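Local coordinates for cyanuric acid amidohydrolase (Azorhizobium caulinodans, PDB 4NQ3), which hydrolyses the s-triazine ring of cyanuric acid, giving carboxybiuret, which decarboxylates spontaneously to biuret in the breakdown of herbicides such as atrazine, at residues Ala4-Ile9 with Pro105-Gly110; Arg137-Ala140 with Asp146-Asp149; Asp205-Ala210 with Tyr216-Ala221. All coordinates share one frame; numbering follows the deposited sequence.

Contact 1: Ala4-Ile9 with Pro105-Gly110; sequences AKVHRI and PALAIG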
ATOM      1  N   ALA A   4     -40.780  -5.640   7.053  1.00 30.92           N
ATOM      2  CA  ALA A   4     -39.363  -5.661   6.692  1.00 30.99           C
ATOM      3  C   ALA A   4     -38.620  -6.678   7.546  1.00 30.37           C
ATOM      4  O   ALA A   4     -38.745  -6.709   8.769  1.00 35.76           O
ATOM      5  CB  ALA A   4     -38.730  -4.284   6.846  1.00 38.83           C
ATOM      6  N   LYS A   5     -37.823  -7.500   6.892  1.00 29.75           N
ATOM      7  CA  LYS A   5     -36.988  -8.450   7.591  1.00 25.67           C
ATOM      8  C   LYS A   5     -35.553  -8.157   7.160  1.00 28.00           C
ATOM      9  O   LYS A   5     -35.242  -8.149   5.967  1.00 30.34           O
ATOM     10  CB  LYS A   5     -37.432  -9.885   7.250  1.00 26.08           C
ATOM     11  CG  LYS A   5     -38.471 -10.473   8.217  1.00 34.04           C
ATOM     12  CD  LYS A   5     -39.264 -11.648   7.629  1.00 36.27           C
ATOM     13  CE  LYS A   5     -38.423 -12.928   7.447  1.00 49.39           C
ATOM     14  NZ  LYS A   5     -39.071 -14.000   6.583  1.00 47.57           N
ATOM     15  N   VAL A   6     -34.689  -7.854   8.121  1.00 26.46           N
ATOM     16  CA  VAL A   6     -33.285  -7.572   7.819  1.00 27.33           C
ATOM     17  C   VAL A   6     -32.364  -8.632   8.406  1.00 36.68           C
ATOM     18  O   VAL A   6     -32.388  -8.873   9.621  1.00 45.85           O
ATOM     19  CB  VAL A   6     -32.877  -6.201   8.344  1.00 23.75           C
ATOM     20  CG1 VAL A   6     -31.409  -5.949   8.084  1.00 23.15           C
ATOM     21  CG2 VAL A   6     -33.729  -5.152   7.696  1.00 24.84           C
ATOM     22  N   HIS A   7     -31.543  -9.245   7.559  1.00 21.96           N
ATOM     23  CA  HIS A   7     -30.698 -10.372   7.976  1.00 21.93           C
ATOM     24  C   HIS A   7     -29.212 -10.072   7.861  1.00 24.13           C
ATOM     25  O   HIS A   7     -28.738  -9.805   6.766  1.00 28.90           O
ATOM     26  CB  HIS A   7     -30.993 -11.607   7.123  1.00 23.96           C
ATOM     27  CG  HIS A   7     -32.423 -12.039   7.138  1.00 35.57           C
ATOM     28  ND1 HIS A   7     -32.961 -12.801   8.155  1.00 44.61           N
ATOM     29  CD2 HIS A   7     -33.432 -11.813   6.260  1.00 40.79           C
ATOM     30  CE1 HIS A   7     -34.236 -13.028   7.899  1.00 48.39           C
ATOM     31  NE2 HIS A   7     -34.548 -12.440   6.755  1.00 44.72           N
ATOM     32  N   ARG A   8     -28.466 -10.138   8.960  1.00 21.47           N
ATOM     33  CA  ARG A   8     -27.019  -9.920   8.865  1.00 24.46           C
ATOM     34  C   ARG A   8     -26.256 -11.261   8.807  1.00 25.94           C
ATOM     35  O   ARG A   8     -26.287 -12.056   9.735  1.00 32.26           O
ATOM     36  CB  ARG A   8     -26.522  -9.072  10.025  1.00 21.51           C
ATOM     37  CG  ARG A   8     -25.254  -8.317   9.717  1.00 27.93           C
ATOM     38  CD  ARG A   8     -24.947  -7.233  10.788  1.00 29.16           C
ATOM     39  NE  ARG A   8     -24.692  -7.869  12.076  1.00 29.60           N
ATOM     40  CZ  ARG A   8     -24.897  -7.330  13.275  1.00 30.39           C
ATOM     41  NH1 ARG A   8     -25.363  -6.096  13.429  1.00 25.45           N
ATOM     42  NH2 ARG A   8     -24.615  -8.060  14.340  1.00 38.01           N
ATOM     43  N   ILE A   9     -25.601 -11.520   7.690  1.00 18.81           N
ATOM     44  CA  ILE A   9     -24.959 -12.798   7.469  1.00 18.76           C
ATOM     45  C   ILE A   9     -23.427 -12.674   7.365  1.00 26.95           C
ATOM     46  O   ILE A   9     -22.916 -11.880   6.580  1.00 29.11           O
ATOM     47  CB  ILE A   9     -25.527 -13.455   6.197  1.00 25.78           C
ATOM     48  CG1 ILE A   9     -27.033 -13.659   6.373  1.00 22.40           C
ATOM     49  CG2 ILE A   9     -24.827 -14.785   5.889  1.00 17.80           C
ATOM     50  CD1 ILE A   9     -27.729 -14.247   5.185  1.00 16.90           C
ATOM     51  N   PRO A 105     -46.318   2.307  12.793  1.00 63.60           N
ATOM     52  CA  PRO A 105     -45.356   2.447  11.690  1.00 57.16           C
ATOM     53  C   PRO A 105     -44.058   1.671  11.927  1.00 54.54           C
ATOM     54  O   PRO A 105     -43.616   1.565  13.085  1.00 56.92           O
ATOM     55  CB  PRO A 105     -45.096   3.950  11.654  1.00 46.90           C
ATOM     56  CG  PRO A 105     -45.193   4.352  13.075  1.00 45.68           C
ATOM     57  CD  PRO A 105     -46.263   3.479  13.688  1.00 55.21           C
ATOM     58  N   ALA A 106     -43.478   1.122  10.854  1.00 48.26           N
ATOM     59  CA  ALA A 106     -42.303   0.259  10.960  1.00 40.22           C
ATOM     60  C   ALA A 106     -41.368   0.464   9.789  1.00 35.92           C
ATOM     61  O   ALA A 106     -41.648   1.266   8.916  1.00 31.43           O
ATOM     62  CB  ALA A 106     -42.720  -1.217  11.039  1.00 37.92           C
ATOM     63  N   LEU A 107     -40.257  -0.271   9.783  1.00 37.10           N
ATOM     64  CA  LEU A 107     -39.265  -0.153   8.735  1.00 27.99           C
ATOM     65  C   LEU A 107     -39.909  -0.445   7.398  1.00 33.66           C
ATOM     66  O   LEU A 107     -40.634  -1.429   7.274  1.00 33.99           O
ATOM     67  CB  LEU A 107     -38.091  -1.103   8.978  1.00 27.06           C
ATOM     68  CG  LEU A 107     -36.954  -1.133   7.936  1.00 27.34           C
ATOM     69  CD1 LEU A 107     -36.409   0.255   7.674  1.00 24.49           C
ATOM     70  CD2 LEU A 107     -35.818  -2.053   8.366  1.00 24.91           C
ATOM     71  N   ALA A 108     -39.676   0.436   6.422  1.00 32.70           N
ATOM     72  CA  ALA A 108     -40.117   0.228   5.045  1.00 28.87           C
ATOM     73  C   ALA A 108     -38.901   0.251   4.127  1.00 29.40           C
ATOM     74  O   ALA A 108     -37.935   0.968   4.395  1.00 29.78           O
ATOM     75  CB  ALA A 108     -41.116   1.278   4.626  1.00 27.23           C
ATOM     76  N   ILE A 109     -38.979  -0.509   3.036  1.00 31.73           N
ATOM     77  CA  ILE A 109     -37.892  -0.694   2.089  1.00 21.76           C
ATOM     78  C   ILE A 109     -38.356  -0.525   0.660  1.00 23.46           C
ATOM     79  O   ILE A 109     -39.362  -1.104   0.259  1.00 30.12           O
ATOM     80  CB  ILE A 109     -37.305  -2.085   2.194  1.00 24.99           C
ATOM     81  CG1 ILE A 109     -36.904  -2.388   3.627  1.00 21.97           C
ATOM     82  CG2 ILE A 109     -36.126  -2.245   1.236  1.00 20.18           C
ATOM     83  CD1 ILE A 109     -36.823  -3.848   3.854  1.00 25.03           C
ATOM     84  N   GLY A 110     -37.637   0.269  -0.121  1.00 20.66           N
ATOM     85  CA  GLY A 110     -37.963   0.405  -1.533  1.00 25.67           C
ATOM     86  C   GLY A 110     -36.709   0.307  -2.373  1.00 25.17           C
ATOM     87  O   GLY A 110     -35.624   0.706  -1.931  1.00 27.69           O
TER
HETATM   88  O   HOH W   1     -41.560  -3.695   8.956  1.00 37.25           O
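A single water joins the backbones of Ala4 and Leu107, accepting from Ala4 N at 2.8 Å and donating to Leu107 O at 3.0 Å. No direct hydrogen bond spans the two segments, whose strand axes come within 7.2 Å and run almost at right angles (81°); the rest is van der Waals packing, closest where Ala4 CB meets Leu107 O at 3.5 Å. The methyl of Ala4 points toward strand 106-110 and meets Leu107 CG at 3.8 Å and Ile109 CD1 at 3.6 Å, resting against both side chains. Two residues on along strand 4-9, Val6 CG2 touches Leu107 CD2 at 3.8 Å, with the two side chains crossing perpendicularly. Leu107 points toward strand 4-9, and with CG anti to the backbone N (chi1 179°) its CD2 lies against Val6. Trp245 adds cover over Ala4, while Leu249 packs against Val6 and Leu107. Strand 4-9 pairs instead with strand 89-97, and each segment is on an outermost strand of its own four-stranded sheet. This is side-chain packing where the sheets of the predicted first and second repeating units meet, as expected of the threefold, three-repeat fold of the cyclic amide hydrolases.

Contact 2: Arg137-Ala140 with Asp146-Asp149; sequences RAMA and DPED. With SO4 (sulfate ion), chain F.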
ATOM      1  N   ARG A 137     -38.762   6.880  -7.589  1.00 29.17           N
ATOM      2  CA  ARG A 137     -39.352   5.565  -7.838  1.00 23.54           C
ATOM      3  C   ARG A 137     -39.231   4.639  -6.645  1.00 28.52           C
ATOM      4  O   ARG A 137     -40.217   4.050  -6.225  1.00 29.39           O
ATOM      5  CB  ARG A 137     -38.717   4.903  -9.061  1.00 31.92           C
ATOM      6  CG  ARG A 137     -39.320   5.349 -10.386  1.00 34.48           C
ATOM      7  CD  ARG A 137     -38.710   4.613 -11.557  1.00 33.25           C
ATOM      8  NE  ARG A 137     -37.532   5.320 -12.035  1.00 39.75           N
ATOM      9  CZ  ARG A 137     -36.363   4.745 -12.267  1.00 44.25           C
ATOM     10  NH1 ARG A 137     -36.210   3.445 -12.042  1.00 54.96           N
ATOM     11  NH2 ARG A 137     -35.348   5.472 -12.705  1.00 40.33           N
ATOM     12  N   ALA A 138     -38.033   4.510  -6.087  1.00 23.15           N
ATOM     13  CA  ALA A 138     -37.866   3.629  -4.940  1.00 25.40           C
ATOM     14  C   ALA A 138     -38.716   4.086  -3.751  1.00 28.43           C
ATOM     15  O   ALA A 138     -39.283   3.255  -3.038  1.00 27.30           O
ATOM     16  CB  ALA A 138     -36.415   3.556  -4.540  1.00 27.19           C
HETATM   17  N   MSE A 139     -38.800   5.400  -3.543  1.00 32.53           N
HETATM   18  CA  MSE A 139     -39.658   5.965  -2.504  1.00 30.04           C
HETATM   19  C   MSE A 139     -41.086   5.463  -2.641  1.00 30.61           C
HETATM   20  O   MSE A 139     -41.686   4.968  -1.683  1.00 29.88           O
HETATM   21  CB  MSE A 139     -39.650   7.492  -2.565  1.00 33.67           C
HETATM   22  CG  MSE A 139     -38.546   8.149  -1.771  1.00 35.07           C
HETATM   23 SE   MSE A 139     -38.728  10.069  -1.872  0.53 27.81          SE
HETATM   24  CE  MSE A 139     -40.330  10.276  -0.798  1.00 32.68           C
ATOM     25  N   ALA A 140     -41.627   5.614  -3.841  1.00 25.18           N
ATOM     26  CA  ALA A 140     -42.951   5.123  -4.150  1.00 26.67           C
ATOM     27  C   ALA A 140     -43.105   3.627  -3.857  1.00 34.35           C
ATOM     28  O   ALA A 140     -44.104   3.193  -3.307  1.00 40.43           O
ATOM     29  CB  ALA A 140     -43.262   5.399  -5.590  1.00 27.66           C
ATOM     30  N   ASP A 146     -44.029  11.137   2.130  1.00 61.92           N
ATOM     31  CA  ASP A 146     -43.399  12.185   2.928  1.00 58.16           C
ATOM     32  C   ASP A 146     -41.883  11.969   3.017  1.00 51.28           C
ATOM     33  O   ASP A 146     -41.406  10.967   3.555  1.00 46.53           O
ATOM     34  CB  ASP A 146     -44.029  12.213   4.322  1.00 62.69           C
ATOM     35  CG  ASP A 146     -43.684  13.459   5.097  1.00 71.04           C
ATOM     36  OD1 ASP A 146     -42.806  14.220   4.626  1.00 69.79           O
ATOM     37  OD2 ASP A 146     -44.329  13.694   6.153  1.00 77.77           O
ATOM     38  N   PRO A 147     -41.107  12.906   2.472  1.00 49.28           N
ATOM     39  CA  PRO A 147     -39.658  12.729   2.572  1.00 48.65           C
ATOM     40  C   PRO A 147     -39.152  12.675   4.027  1.00 48.34           C
ATOM     41  O   PRO A 147     -38.134  12.044   4.274  1.00 49.52           O
ATOM     42  CB  PRO A 147     -39.105  13.952   1.826  1.00 45.91           C
ATOM     43  CG  PRO A 147     -40.186  14.327   0.891  1.00 44.34           C
ATOM     44  CD  PRO A 147     -41.466  14.057   1.634  1.00 46.53           C
ATOM     45  N   GLU A 148     -39.840  13.283   4.984  1.00 50.93           N
ATOM     46  CA  GLU A 148     -39.331  13.215   6.351  1.00 54.18           C
ATOM     47  C   GLU A 148     -39.424  11.795   6.890  1.00 49.87           C
ATOM     48  O   GLU A 148     -38.820  11.475   7.912  1.00 55.38           O
ATOM     49  CB  GLU A 148     -40.063  14.198   7.279  1.00 65.47           C
ATOM     50  CG  GLU A 148     -39.748  15.669   6.988  1.00 82.37           C
ATOM     51  CD  GLU A 148     -38.259  16.018   7.216  1.00 93.46           C
ATOM     52  OE1 GLU A 148     -37.494  16.122   6.219  1.00 93.54           O
ATOM     53  OE2 GLU A 148     -37.854  16.189   8.392  1.00 96.26           O
ATOM     54  N   ASP A 149     -40.101  10.921   6.158  1.00 45.84           N
ATOM     55  CA  ASP A 149     -40.208   9.539   6.585  1.00 45.47           C
ATOM     56  C   ASP A 149     -39.124   8.683   5.949  1.00 40.37           C
ATOM     57  O   ASP A 149     -39.070   7.484   6.185  1.00 44.47           O
ATOM     58  CB  ASP A 149     -41.588   8.972   6.252  1.00 56.59           C
ATOM     59  CG  ASP A 149     -42.669   9.526   7.160  1.00 72.74           C
ATOM     60  OD1 ASP A 149     -42.382   9.758   8.359  1.00 76.15           O
ATOM     61  OD2 ASP A 149     -43.805   9.729   6.681  1.00 80.68           O
TER
HETATM   62  S   SO4 F 404     -37.101   0.526 -11.414  0.72 71.74           S
HETATM   63  O1  SO4 F 404     -38.046   1.643 -11.339  0.72 72.99           O
HETATM   64  O2  SO4 F 404     -37.199  -0.170 -12.697  0.72 72.49           O
HETATM   65  O3  SO4 F 404     -35.746   1.053 -11.296  0.72 67.28           O
HETATM   66  O4  SO4 F 404     -37.394  -0.415 -10.327  0.72 70.19           O
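An extended middle torsion (chi2 -177°) and a turn at the selenium (chi3 70°) carry the terminal methyl of Met139, a selenomethionine, off the helix and onto Pro147. The touch is light: CE of Met139 lies 4.2 Å from Pro147 CA and 4.4 Å from Pro147 CG, so the methyl sits beside the proline near the start of its short 3-10 turn. It also comes within 4.5 Å of the carbonyl carbon C of Asp146, and no hydrogen bond links the two segments. The turn it meets holds itself together. Asp146 OD1 accepts from Glu148 N at 3.1 Å, an Asx turn in which the N-H approaches from above the carboxylate plane, and Asp146 O accepts from Asp149 N at 2.9 Å. These segments belong to a beta-alpha-beta crossover, in which helix 125-141 connects strand 106-113 to strand 150-157 with strand 235-242 lying between them in the sheet. Ala138 faces Ile236 and Val238 of that middle strand. At the exposed Arg137, a bend in the side chain brings the guanidinium edge to a sulfate, probably from the crystallisation liquor. Arg137 NH1 donates to sulfate O1 at 2.7 Å in a nearly straight bond (164°). The same nitrogen also donates to His113 O, and His113 N is hydrogen-bonded to the sulfate, so the last residue of strand 106-113 and the helix share the anion.

Contact 3: Asp205-Ala210 with Tyr216-Ala221; sequences DALSDA and YGLWSA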
ATOM      1  N   ASP A 205     -32.666  24.693  -8.826  1.00 63.17           N
ATOM      2  CA  ASP A 205     -31.936  25.793  -9.458  1.00 67.86           C
ATOM      3  C   ASP A 205     -30.718  26.219  -8.637  1.00 54.55           C
ATOM      4  O   ASP A 205     -30.098  27.228  -8.931  1.00 58.10           O
ATOM      5  CB  ASP A 205     -32.857  27.001  -9.742  1.00 80.95           C
ATOM      6  CG  ASP A 205     -33.818  27.313  -8.599  1.00 87.63           C
ATOM      7  OD1 ASP A 205     -34.104  26.403  -7.790  1.00 91.96           O
ATOM      8  OD2 ASP A 205     -34.307  28.468  -8.530  1.00 86.08           O
ATOM      9  N   ALA A 206     -30.383  25.434  -7.617  1.00 43.39           N
ATOM     10  CA  ALA A 206     -29.127  25.579  -6.870  1.00 37.94           C
ATOM     11  C   ALA A 206     -28.021  24.712  -7.455  1.00 43.36           C
ATOM     12  O   ALA A 206     -26.842  24.925  -7.173  1.00 47.92           O
ATOM     13  CB  ALA A 206     -29.331  25.208  -5.410  1.00 29.59           C
ATOM     14  N   LEU A 207     -28.413  23.736  -8.273  1.00 43.11           N
ATOM     15  CA  LEU A 207     -27.498  22.718  -8.782  1.00 32.35           C
ATOM     16  C   LEU A 207     -26.983  23.032 -10.173  1.00 32.67           C
ATOM     17  O   LEU A 207     -27.718  23.482 -11.029  1.00 44.96           O
ATOM     18  CB  LEU A 207     -28.201  21.349  -8.797  1.00 30.42           C
ATOM     19  CG  LEU A 207     -28.751  20.849  -7.460  1.00 30.56           C
ATOM     20  CD1 LEU A 207     -29.607  19.613  -7.623  1.00 26.10           C
ATOM     21  CD2 LEU A 207     -27.570  20.543  -6.551  1.00 29.86           C
ATOM     22  N   SER A 208     -25.717  22.735 -10.401  1.00 37.73           N
ATOM     23  CA  SER A 208     -25.126  22.808 -11.729  1.00 41.40           C
ATOM     24  C   SER A 208     -23.824  22.004 -11.719  1.00 45.72           C
ATOM     25  O   SER A 208     -23.318  21.647 -10.648  1.00 41.30           O
ATOM     26  CB  SER A 208     -24.855  24.248 -12.124  1.00 39.95           C
ATOM     27  OG  SER A 208     -23.674  24.712 -11.494  1.00 43.42           O
ATOM     28  N   ASP A 209     -23.283  21.723 -12.899  1.00 48.82           N
ATOM     29  CA  ASP A 209     -22.039  20.965 -12.999  1.00 50.60           C
ATOM     30  C   ASP A 209     -20.976  21.571 -12.067  1.00 49.82           C
ATOM     31  O   ASP A 209     -20.250  20.845 -11.378  1.00 50.00           O
ATOM     32  CB  ASP A 209     -21.531  20.945 -14.451  1.00 52.20           C
ATOM     33  CG  ASP A 209     -22.254  19.915 -15.335  1.00 56.55           C
ATOM     34  OD1 ASP A 209     -23.322  19.385 -14.940  1.00 57.63           O
ATOM     35  OD2 ASP A 209     -21.755  19.657 -16.458  1.00 57.20           O
ATOM     36  N   ALA A 210     -20.918  22.902 -12.035  1.00 50.06           N
ATOM     37  CA  ALA A 210     -19.851  23.639 -11.341  1.00 46.95           C
ATOM     38  C   ALA A 210     -19.893  23.511  -9.821  1.00 44.94           C
ATOM     39  O   ALA A 210     -18.866  23.666  -9.144  1.00 45.61           O
ATOM     40  CB  ALA A 210     -19.902  25.090 -11.728  1.00 42.64           C
ATOM     41  N   TYR A 216     -19.419  22.040  -0.864  1.00 33.26           N
ATOM     42  CA  TYR A 216     -19.753  20.984   0.080  1.00 31.61           C
ATOM     43  C   TYR A 216     -20.685  21.526   1.168  1.00 33.12           C
ATOM     44  O   TYR A 216     -20.942  20.869   2.177  1.00 40.25           O
ATOM     45  CB  TYR A 216     -18.483  20.353   0.662  1.00 29.90           C
ATOM     46  CG  TYR A 216     -17.671  19.584  -0.376  1.00 35.38           C
ATOM     47  CD1 TYR A 216     -18.145  18.396  -0.940  1.00 39.52           C
ATOM     48  CD2 TYR A 216     -16.429  20.057  -0.801  1.00 46.39           C
ATOM     49  CE1 TYR A 216     -17.388  17.694  -1.907  1.00 42.48           C
ATOM     50  CE2 TYR A 216     -15.666  19.372  -1.757  1.00 50.32           C
ATOM     51  CZ  TYR A 216     -16.143  18.195  -2.308  1.00 50.99           C
ATOM     52  OH  TYR A 216     -15.366  17.542  -3.250  1.00 52.61           O
ATOM     53  N   GLY A 217     -21.240  22.711   0.927  1.00 33.98           N
ATOM     54  CA  GLY A 217     -22.279  23.255   1.788  1.00 29.72           C
ATOM     55  C   GLY A 217     -23.636  22.701   1.411  1.00 40.13           C
ATOM     56  O   GLY A 217     -24.541  22.641   2.235  1.00 40.52           O
ATOM     57  N   LEU A 218     -23.761  22.258   0.162  1.00 43.93           N
ATOM     58  CA  LEU A 218     -24.925  21.511  -0.292  1.00 31.62           C
ATOM     59  C   LEU A 218     -24.729  20.051   0.067  1.00 34.95           C
ATOM     60  O   LEU A 218     -23.798  19.418  -0.430  1.00 31.77           O
ATOM     61  CB  LEU A 218     -25.089  21.638  -1.800  1.00 30.05           C
ATOM     62  CG  LEU A 218     -25.076  23.051  -2.362  1.00 30.71           C
ATOM     63  CD1 LEU A 218     -24.973  22.972  -3.855  1.00 28.29           C
ATOM     64  CD2 LEU A 218     -26.316  23.804  -1.936  1.00 28.99           C
ATOM     65  N   TRP A 219     -25.568  19.519   0.949  1.00 27.09           N
ATOM     66  CA  TRP A 219     -25.491  18.107   1.268  1.00 26.42           C
ATOM     67  C   TRP A 219     -26.812  17.562   1.777  1.00 33.53           C
ATOM     68  O   TRP A 219     -27.689  18.310   2.209  1.00 33.94           O
ATOM     69  CB  TRP A 219     -24.386  17.816   2.290  1.00 26.62           C
ATOM     70  CG  TRP A 219     -24.410  18.638   3.544  1.00 33.55           C
ATOM     71  CD1 TRP A 219     -23.703  19.788   3.785  1.00 28.15           C
ATOM     72  CD2 TRP A 219     -25.152  18.364   4.747  1.00 34.35           C
ATOM     73  NE1 TRP A 219     -23.970  20.245   5.056  1.00 30.01           N
ATOM     74  CE2 TRP A 219     -24.858  19.393   5.663  1.00 31.26           C
ATOM     75  CE3 TRP A 219     -26.038  17.351   5.135  1.00 37.96           C
ATOM     76  CZ2 TRP A 219     -25.416  19.436   6.940  1.00 28.83           C
ATOM     77  CZ3 TRP A 219     -26.593  17.402   6.411  1.00 33.53           C
ATOM     78  CH2 TRP A 219     -26.279  18.439   7.293  1.00 33.78           C
ATOM     79  N   SER A 220     -26.943  16.242   1.678  1.00 31.96           N
ATOM     80  CA  SER A 220     -28.089  15.508   2.197  1.00 32.61           C
ATOM     81  C   SER A 220     -27.746  14.864   3.532  1.00 36.92           C
ATOM     82  O   SER A 220     -26.630  14.369   3.730  1.00 42.30           O
ATOM     83  CB  SER A 220     -28.536  14.428   1.208  1.00 29.95           C
ATOM     84  OG  SER A 220     -29.270  13.423   1.887  1.00 27.39           O
ATOM     85  N   ALA A 221     -28.707  14.847   4.442  1.00 35.63           N
ATOM     86  CA  ALA A 221     -28.524  14.139   5.705  1.00 37.05           C
ATOM     87  C   ALA A 221     -28.868  12.650   5.556  1.00 37.68           C
ATOM     88  O   ALA A 221     -28.804  11.890   6.526  1.00 32.62           O
ATOM     89  CB  ALA A 221     -29.383  14.774   6.793  1.00 36.17           C
TER
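The long connection from helix 180-199 to strand 223-227, the strand that carries the nucleophile Ser226, doubles back on itself where Leu218 meets Ala206 and Leu207. Leu218 points toward 205-210, and its CD1 methyl does all the touching: it lies 4.3 Å from the carbonyl O of Ala206 and 4.5 Å from Leu207 CD2. The first is a van der Waals approach of a methyl to a backbone oxygen, and the second a loose methyl-to-methyl meeting. Leu207 does not start out toward Leu218, but its end turns nearer, bringing CD2 to Leu218 CD1. No hydrogen bond crosses between 205-210 and 216-221; apart from a short 3-10 segment at 205-206 both are irregular, so two parts of one connection fold together within the predicted second repeating unit. Leu207 also packs on Leu193 and Leu197 of helix 180-199. Within 205-210, Ala210 N donates only weakly to Ser208 OG, at 3.3 Å. The second segment also faces the magnesium-binding loop: Leu218 O accepts from His338 ND1, and the Ser220 backbone bonds with His338 and with Gly340, one of the residues that bind magnesium. Tyr216 makes a cation-pi contact with Arg290, and Ser220 OG is gripped by Glu201 OE1 and by the backbone N of Arg222 and of Ala223.

In the fold
Contact 1 is the buried one and joins the predicted first and second repeating units, edge strand to edge strand, through apolar side-chain packing and a bridging water. Contacts 2 and 3 are only partly buried and stay within the predicted second unit: one sets a helix against the turn that follows it, the other folds two parts of a single connection together. None of the three has a direct hydrogen bond between its segments, and only contact 1 has a water bridge. Contacts 1 and 2 touch, Gly110 C lying 3.9 Å from Ala138 CB, strand 106-113 and helix 125-141 being consecutive elements. Contact 3 stands apart, its nearest atoms about 8 Å from contact 2 and about 14 Å from contact 1, in the connection leading to the strand of the nucleophile.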